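Local coordinates for YbgK (Escherichia coli, PDB 5DUD), which catalyses the ATP-dependent cleavage of 5-oxoproline to L-glutamate, as subunit C of 5-oxoprolinase, at residues 170-182 against 272-285. Residues are numbered along the deposited sequence; the frame is centred on the assembly and turned at random.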
ATOM      1  N   TRP A 170      -2.778 -22.428   6.698  1.00 35.63           N
ATOM      2  CA  TRP A 170      -1.928 -21.333   7.159  1.00 35.06           C
ATOM      3  C   TRP A 170      -0.817 -21.903   8.032  1.00 39.51           C
ATOM      4  O   TRP A 170      -0.925 -23.033   8.513  1.00 39.86           O
ATOM      5  CB  TRP A 170      -2.771 -20.304   7.931  1.00 33.48           C
ATOM      6  CG  TRP A 170      -3.920 -19.785   7.125  1.00 33.74           C
ATOM      7  CD1 TRP A 170      -3.878 -18.815   6.170  1.00 35.95           C
ATOM      8  CD2 TRP A 170      -5.260 -20.295   7.121  1.00 33.77           C
ATOM      9  NE1 TRP A 170      -5.124 -18.641   5.616  1.00 35.17           N
ATOM     10  CE2 TRP A 170      -5.989 -19.546   6.174  1.00 37.09           C
ATOM     11  CE3 TRP A 170      -5.922 -21.298   7.843  1.00 35.73           C
ATOM     12  CZ2 TRP A 170      -7.349 -19.761   5.936  1.00 36.51           C
ATOM     13  CZ3 TRP A 170      -7.269 -21.517   7.602  1.00 37.26           C
ATOM     14  CH2 TRP A 170      -7.967 -20.754   6.658  1.00 37.31           C
ATOM     15  N   GLY A 171       0.244 -21.124   8.206  1.00 35.82           N
ATOM     16  CA  GLY A 171       1.391 -21.506   9.020  1.00 36.28           C
ATOM     17  C   GLY A 171       2.219 -20.314   9.452  1.00 39.52           C
ATOM     18  O   GLY A 171       1.940 -19.182   9.049  1.00 38.10           O
ATOM     19  N   ASN A 172       3.248 -20.559  10.271  1.00 36.91           N
ATOM     20  CA  ASN A 172       4.149 -19.500  10.752  1.00 36.70           C
ATOM     21  C   ASN A 172       5.443 -19.433   9.910  1.00 40.62           C
ATOM     22  O   ASN A 172       6.149 -18.432  10.027  1.00 39.98           O
ATOM     23  CB  ASN A 172       4.485 -19.637  12.253  1.00 38.71           C
ATOM     24  CG  ASN A 172       4.968 -20.994  12.702  1.00 63.24           C
ATOM     25  OD1 ASN A 172       6.160 -21.306  12.635  1.00 58.66           O
ATOM     26  ND2 ASN A 172       4.055 -21.829  13.185  1.00 55.40           N
ATOM     27  N   ARG A 173       5.766 -20.468   9.082  1.00 37.56           N
ATOM     28  CA  ARG A 173       6.950 -20.451   8.212  1.00 37.56           C
ATOM     29  C   ARG A 173       6.605 -19.730   6.901  1.00 40.45           C
ATOM     30  O   ARG A 173       5.652 -20.120   6.230  1.00 39.66           O
ATOM     31  CB  ARG A 173       7.470 -21.871   7.943  1.00 38.97           C
ATOM     32  CG  ARG A 173       7.800 -22.621   9.227  1.00 51.96           C
ATOM     33  CD  ARG A 173       8.819 -23.729   9.049  1.00 65.98           C
ATOM     34  NE  ARG A 173      10.173 -23.230   8.787  1.00 78.12           N
ATOM     35  CZ  ARG A 173      10.999 -22.704   9.694  1.00 94.66           C
ATOM     36  NH1 ARG A 173      10.621 -22.579  10.964  1.00 82.60           N
ATOM     37  NH2 ARG A 173      12.211 -22.292   9.335  1.00 82.91           N
ATOM     38  N   ILE A 174       7.349 -18.662   6.567  1.00 36.61           N
ATOM     39  CA  ILE A 174       7.099 -17.834   5.384  1.00 35.42           C
ATOM     40  C   ILE A 174       8.377 -17.721   4.545  1.00 39.00           C
ATOM     41  O   ILE A 174       9.420 -17.330   5.057  1.00 39.15           O
ATOM     42  CB  ILE A 174       6.564 -16.448   5.861  1.00 38.05           C
ATOM     43  CG1 ILE A 174       5.073 -16.554   6.280  1.00 38.03           C
ATOM     44  CG2 ILE A 174       6.747 -15.347   4.806  1.00 38.26           C
ATOM     45  CD1 ILE A 174       4.780 -16.014   7.629  1.00 45.33           C
ATOM     46  N   ARG A 175       8.283 -18.048   3.257  1.00 34.87           N
ATOM     47  CA  ARG A 175       9.421 -17.991   2.342  1.00 34.87           C
ATOM     48  C   ARG A 175       9.729 -16.557   1.923  1.00 38.27           C
ATOM     49  O   ARG A 175       8.882 -15.910   1.312  1.00 37.07           O
ATOM     50  CB  ARG A 175       9.154 -18.853   1.101  1.00 34.76           C
ATOM     51  CG  ARG A 175       9.241 -20.346   1.381  1.00 44.40           C
ATOM     52  CD  ARG A 175       8.771 -21.177   0.204  1.00 51.88           C
ATOM     53  NE  ARG A 175       7.321 -21.099   0.026  1.00 57.05           N
ATOM     54  CZ  ARG A 175       6.635 -21.709  -0.938  1.00 69.79           C
ATOM     55  NH1 ARG A 175       7.263 -22.470  -1.832  1.00 57.55           N
ATOM     56  NH2 ARG A 175       5.317 -21.573  -1.012  1.00 55.43           N
ATOM     57  N   ALA A 176      10.925 -16.053   2.267  1.00 35.36           N
ATOM     58  CA  ALA A 176      11.355 -14.705   1.887  1.00 34.90           C
ATOM     59  C   ALA A 176      12.612 -14.786   1.034  1.00 39.24           C
ATOM     60  O   ALA A 176      13.440 -15.671   1.241  1.00 39.67           O
ATOM     61  CB  ALA A 176      11.600 -13.841   3.124  1.00 35.86           C
ATOM     62  N   LEU A 177      12.742 -13.852   0.072  1.00 35.34           N
ATOM     63  CA  LEU A 177      13.891 -13.743  -0.828  1.00 35.71           C
ATOM     64  C   LEU A 177      14.810 -12.620  -0.335  1.00 39.90           C
ATOM     65  O   LEU A 177      14.310 -11.536  -0.040  1.00 38.98           O
ATOM     66  CB  LEU A 177      13.436 -13.455  -2.274  1.00 35.33           C
ATOM     67  CG  LEU A 177      13.234 -14.667  -3.171  1.00 40.19           C
ATOM     68  CD1 LEU A 177      12.537 -14.280  -4.463  1.00 39.95           C
ATOM     69  CD2 LEU A 177      14.564 -15.316  -3.526  1.00 43.84           C
ATOM     70  N   PRO A 178      16.139 -12.821  -0.264  1.00 37.37           N
ATOM     71  CA  PRO A 178      17.013 -11.747   0.235  1.00 37.70           C
ATOM     72  C   PRO A 178      17.196 -10.556  -0.709  1.00 41.38           C
ATOM     73  O   PRO A 178      17.151 -10.709  -1.928  1.00 41.01           O
ATOM     74  CB  PRO A 178      18.365 -12.457   0.410  1.00 40.64           C
ATOM     75  CG  PRO A 178      18.337 -13.591  -0.537  1.00 45.03           C
ATOM     76  CD  PRO A 178      16.911 -14.042  -0.579  1.00 39.69           C
ATOM     77  N   GLY A 179      17.662  -9.451  -0.130  1.00 37.99           N
ATOM     78  CA  GLY A 179      18.158  -8.276  -0.842  1.00 37.71           C
ATOM     79  C   GLY A 179      17.079  -7.319  -1.238  1.00 40.30           C
ATOM     80  O   GLY A 179      15.910  -7.588  -0.943  1.00 39.31           O
ATOM     81  N   PRO A 180      17.370  -6.154  -1.852  1.00 36.37           N
ATOM     82  CA  PRO A 180      18.621  -5.523  -2.351  1.00 36.82           C
ATOM     83  C   PRO A 180      19.709  -5.194  -1.308  1.00 40.94           C
ATOM     84  O   PRO A 180      20.877  -5.345  -1.645  1.00 41.39           O
ATOM     85  CB  PRO A 180      18.113  -4.217  -2.996  1.00 38.30           C
ATOM     86  CG  PRO A 180      16.682  -4.474  -3.300  1.00 41.78           C
ATOM     87  CD  PRO A 180      16.200  -5.345  -2.203  1.00 37.00           C
ATOM     88  N   GLU A 181      19.362  -4.766  -0.072  1.00 36.98           N
ATOM     89  CA  GLU A 181      20.362  -4.414   0.960  1.00 37.70           C
ATOM     90  C   GLU A 181      20.676  -5.588   1.921  1.00 41.90           C
ATOM     91  O   GLU A 181      21.009  -5.344   3.078  1.00 42.26           O
ATOM     92  CB  GLU A 181      19.892  -3.197   1.786  1.00 39.06           C
ATOM     93  CG  GLU A 181      19.789  -1.899   1.004  1.00 48.38           C
ATOM     94  CD  GLU A 181      18.540  -1.712   0.163  1.00 64.62           C
ATOM     95  OE1 GLU A 181      17.488  -2.272   0.537  1.00 58.79           O
ATOM     96  OE2 GLU A 181      18.578  -0.919  -0.802  1.00 56.54           O
ATOM     97  N   TYR A 182      20.688  -6.833   1.437  1.00 38.15           N
ATOM     98  CA  TYR A 182      20.955  -8.009   2.281  1.00 38.42           C
ATOM     99  C   TYR A 182      22.435  -8.107   2.615  1.00 43.77           C
ATOM    100  O   TYR A 182      22.773  -8.521   3.721  1.00 44.12           O
ATOM    101  CB  TYR A 182      20.484  -9.289   1.577  1.00 39.00           C
ATOM    102  CG  TYR A 182      20.753 -10.591   2.298  1.00 41.26           C
ATOM    103  CD1 TYR A 182      19.921 -11.023   3.324  1.00 42.88           C
ATOM    104  CD2 TYR A 182      21.741 -11.462   1.855  1.00 42.81           C
ATOM    105  CE1 TYR A 182      20.116 -12.255   3.944  1.00 44.17           C
ATOM    106  CE2 TYR A 182      21.946 -12.696   2.466  1.00 44.27           C
ATOM    107  CZ  TYR A 182      21.135 -13.086   3.519  1.00 51.39           C
ATOM    108  OH  TYR A 182      21.306 -14.307   4.132  1.00 53.18           O
ATOM    109  N   ILE A 272      -1.696 -14.743  11.262  1.00 29.99           N
ATOM    110  CA  ILE A 272      -0.825 -14.872  12.437  1.00 30.98           C
ATOM    111  C   ILE A 272      -1.306 -13.985  13.606  1.00 35.65           C
ATOM    112  O   ILE A 272      -1.292 -12.759  13.479  1.00 34.91           O
ATOM    113  CB  ILE A 272       0.663 -14.570  12.098  1.00 34.21           C
ATOM    114  CG1 ILE A 272       1.273 -15.745  11.298  1.00 34.86           C
ATOM    115  CG2 ILE A 272       1.497 -14.334  13.377  1.00 35.60           C
ATOM    116  CD1 ILE A 272       2.510 -15.395  10.493  1.00 42.46           C
ATOM    117  N   PRO A 273      -1.644 -14.573  14.787  1.00 33.35           N
ATOM    118  CA  PRO A 273      -2.067 -13.739  15.931  1.00 33.76           C
ATOM    119  C   PRO A 273      -0.986 -12.772  16.444  1.00 38.34           C
ATOM    120  O   PRO A 273       0.203 -12.972  16.196  1.00 37.94           O
ATOM    121  CB  PRO A 273      -2.429 -14.767  17.012  1.00 36.50           C
ATOM    122  CG  PRO A 273      -2.677 -16.029  16.284  1.00 40.68           C
ATOM    123  CD  PRO A 273      -1.742 -16.009  15.118  1.00 35.52           C
ATOM    124  N   LEU A 274      -1.405 -11.744  17.202  1.00 35.83           N
ATOM    125  CA  LEU A 274      -0.512 -10.688  17.705  1.00 36.33           C
ATOM    126  C   LEU A 274       0.539 -11.148  18.764  1.00 41.80           C
ATOM    127  O   LEU A 274       1.444 -10.370  19.065  1.00 41.85           O
ATOM    128  CB  LEU A 274      -1.324  -9.494  18.263  1.00 36.48           C
ATOM    129  CG  LEU A 274      -1.643  -8.404  17.224  1.00 40.31           C
ATOM    130  CD1 LEU A 274      -2.789  -7.505  17.673  1.00 40.57           C
ATOM    131  CD2 LEU A 274      -0.403  -7.568  16.912  1.00 43.03           C
ATOM    132  N   GLY A 275       0.428 -12.367  19.291  1.00 39.33           N
ATOM    133  CA  GLY A 275       1.398 -12.910  20.237  1.00 40.65           C
ATOM    134  C   GLY A 275       2.206 -14.098  19.748  1.00 44.91           C
ATOM    135  O   GLY A 275       3.086 -14.556  20.481  1.00 45.95           O
ATOM    136  N   GLN A 276       1.925 -14.634  18.534  1.00 40.28           N
ATOM    137  CA  GLN A 276       2.614 -15.819  18.003  1.00 40.27           C
ATOM    138  C   GLN A 276       3.855 -15.459  17.176  1.00 43.35           C
ATOM    139  O   GLN A 276       3.860 -14.433  16.500  1.00 41.88           O
ATOM    140  CB  GLN A 276       1.649 -16.648  17.136  1.00 40.82           C
ATOM    141  CG  GLN A 276       0.477 -17.275  17.910  1.00 56.85           C
ATOM    142  CD  GLN A 276       0.893 -18.483  18.718  1.00 78.42           C
ATOM    143  OE1 GLN A 276       0.816 -19.623  18.250  1.00 74.27           O
ATOM    144  NE2 GLN A 276       1.335 -18.268  19.950  1.00 72.31           N
ATOM    145  N   PRO A 277       4.892 -16.330  17.173  1.00 40.48           N
ATOM    146  CA  PRO A 277       6.103 -16.037  16.390  1.00 39.98           C
ATOM    147  C   PRO A 277       5.914 -16.212  14.879  1.00 41.97           C
ATOM    148  O   PRO A 277       4.881 -16.693  14.421  1.00 41.03           O
ATOM    149  CB  PRO A 277       7.121 -17.040  16.942  1.00 43.13           C
ATOM    150  CG  PRO A 277       6.312 -18.179  17.415  1.00 48.06           C
ATOM    151  CD  PRO A 277       5.031 -17.596  17.924  1.00 43.29           C
ATOM    152  N   ILE A 278       6.937 -15.784  14.108  1.00 37.51           N
ATOM    153  CA  ILE A 278       7.002 -15.878  12.640  1.00 35.93           C
ATOM    154  C   ILE A 278       8.411 -16.325  12.239  1.00 39.10           C
ATOM    155  O   ILE A 278       9.380 -15.664  12.613  1.00 39.21           O
ATOM    156  CB  ILE A 278       6.649 -14.536  11.920  1.00 38.10           C
ATOM    157  CG1 ILE A 278       5.450 -13.807  12.569  1.00 38.29           C
ATOM    158  CG2 ILE A 278       6.387 -14.794  10.424  1.00 37.81           C
ATOM    159  CD1 ILE A 278       5.186 -12.414  12.013  1.00 45.59           C
ATOM    160  N   HIS A 279       8.531 -17.413  11.458  1.00 34.68           N
ATOM    161  CA  HIS A 279       9.830 -17.901  10.980  1.00 34.63           C
ATOM    162  C   HIS A 279       9.994 -17.585   9.504  1.00 36.19           C
ATOM    163  O   HIS A 279       9.051 -17.746   8.730  1.00 34.47           O
ATOM    164  CB  HIS A 279       9.979 -19.415  11.197  1.00 36.30           C
ATOM    165  CG  HIS A 279       9.866 -19.843  12.628  1.00 40.82           C
ATOM    166  ND1 HIS A 279       8.676 -20.317  13.146  1.00 42.48           N
ATOM    167  CD2 HIS A 279      10.801 -19.860  13.605  1.00 43.82           C
ATOM    168  CE1 HIS A 279       8.920 -20.612  14.411  1.00 43.12           C
ATOM    169  NE2 HIS A 279      10.189 -20.359  14.732  1.00 44.35           N
ATOM    170  N   PHE A 280      11.194 -17.151   9.103  1.00 32.69           N
ATOM    171  CA  PHE A 280      11.494 -16.860   7.702  1.00 31.54           C
ATOM    172  C   PHE A 280      12.309 -18.007   7.107  1.00 35.51           C
ATOM    173  O   PHE A 280      13.228 -18.512   7.752  1.00 36.08           O
ATOM    174  CB  PHE A 280      12.240 -15.529   7.547  1.00 33.25           C
ATOM    175  CG  PHE A 280      11.406 -14.307   7.852  1.00 34.11           C
ATOM    176  CD1 PHE A 280      10.379 -13.918   7.006  1.00 36.17           C
ATOM    177  CD2 PHE A 280      11.683 -13.513   8.955  1.00 36.82           C
ATOM    178  CE1 PHE A 280       9.618 -12.783   7.280  1.00 36.49           C
ATOM    179  CE2 PHE A 280      10.924 -12.374   9.226  1.00 39.03           C
ATOM    180  CZ  PHE A 280       9.898 -12.017   8.386  1.00 36.04           C
ATOM    181  N   VAL A 281      11.964 -18.416   5.882  1.00 31.16           N
ATOM    182  CA  VAL A 281      12.646 -19.484   5.152  1.00 31.39           C
ATOM    183  C   VAL A 281      13.368 -18.854   3.955  1.00 34.78           C
ATOM    184  O   VAL A 281      12.754 -18.091   3.212  1.00 33.42           O
ATOM    185  CB  VAL A 281      11.633 -20.578   4.714  1.00 34.99           C
ATOM    186  CG1 VAL A 281      12.259 -21.557   3.716  1.00 35.38           C
ATOM    187  CG2 VAL A 281      11.075 -21.327   5.916  1.00 35.24           C
ATOM    188  N   GLN A 282      14.654 -19.180   3.746  1.00 32.15           N
ATOM    189  CA  GLN A 282      15.405 -18.646   2.598  1.00 31.78           C
ATOM    190  C   GLN A 282      14.930 -19.336   1.311  1.00 35.55           C
ATOM    191  O   GLN A 282      14.929 -20.567   1.233  1.00 35.68           O
ATOM    192  CB  GLN A 282      16.915 -18.815   2.788  1.00 34.27           C
ATOM    193  CG  GLN A 282      17.741 -17.894   1.883  1.00 44.72           C
ATOM    194  CD  GLN A 282      19.216 -17.855   2.222  1.00 60.91           C
ATOM    195  OE1 GLN A 282      19.649 -18.233   3.316  1.00 56.70           O
ATOM    196  NE2 GLN A 282      20.022 -17.369   1.289  1.00 52.58           N
ATOM    197  N   CYS A 283      14.486 -18.533   0.335  1.00 31.52           N
ATOM    198  CA  CYS A 283      13.878 -18.996  -0.896  1.00 31.07           C
ATOM    199  C   CYS A 283      14.777 -18.740  -2.106  1.00 35.70           C
ATOM    200  O   CYS A 283      15.860 -18.168  -1.988  1.00 35.66           O
ATOM    201  CB  CYS A 283      12.527 -18.305  -1.063  1.00 30.29           C
ATOM    202  SG  CYS A 283      11.489 -19.004  -2.372  1.00 33.78           S
ATOM    203  N   SER A 284      14.287 -19.169  -3.283  1.00 32.62           N
ATOM    204  CA  SER A 284      14.927 -19.031  -4.595  1.00 32.94           C
ATOM    205  C   SER A 284      13.920 -18.461  -5.616  1.00 36.42           C
ATOM    206  O   SER A 284      12.708 -18.593  -5.439  1.00 35.11           O
ATOM    207  CB  SER A 284      15.469 -20.383  -5.053  1.00 37.40           C
ATOM    208  OG  SER A 284      15.503 -20.521  -6.464  1.00 46.46           O
ATOM    209  N   LEU A 285      14.426 -17.859  -6.696  1.00 33.80           N
ATOM    210  CA  LEU A 285      13.570 -17.212  -7.692  1.00 33.26           C
ATOM    211  C   LEU A 285      12.675 -18.230  -8.426  1.00 37.75           C
ATOM    212  O   LEU A 285      11.504 -17.928  -8.644  1.00 36.61           O
ATOM    213  CB  LEU A 285      14.418 -16.399  -8.693  1.00 33.70           C
ATOM    214  CG  LEU A 285      13.675 -15.380  -9.558  1.00 37.96           C
ATOM    215  CD1 LEU A 285      13.090 -14.253  -8.718  1.00 37.28           C
ATOM    216  CD2 LEU A 285      14.593 -14.801 -10.628  1.00 40.92           C
TER
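N172 and R173 meet H279 where strands 173-178 and 277-282 run side by side, the parallel pairing of the first and last strands of an otherwise antiparallel sheet, consistent with the cyclophilin-like fold of the family. The pair is a worked example of parallel register: I174 donates its N to H279 O and accepts V281 N at its O, both at 2.9 Å, bonding to the two residues that flank its partner F280. N172 turns its CG between its own N and carbonyl carbon (chi1 51°), and OD1 accepts a bent hydrogen bond (145° at the hydrogen) from H279 ND1, 2.8 Å away near the ring plane. R173, its chain bent at chi3, lays NH1 over one face of the ring, 3.3 Å from H279 CG, while H279 CB lies over a face of the guanidinium. An alanine at H279 would leave N172 OD1 without this donor and is likely to let the R173 guanidinium swing away. R175 rests CG beside V281 CG1 before its tip departs to a salt bridge with D265. On the opposite face, I174 CD1 meets I272 CD1 tip to tip at 3.7 Å and packs on I278 CG2. F280, stacked on F193, brings CD1 to 4.1 Å from A176 CB.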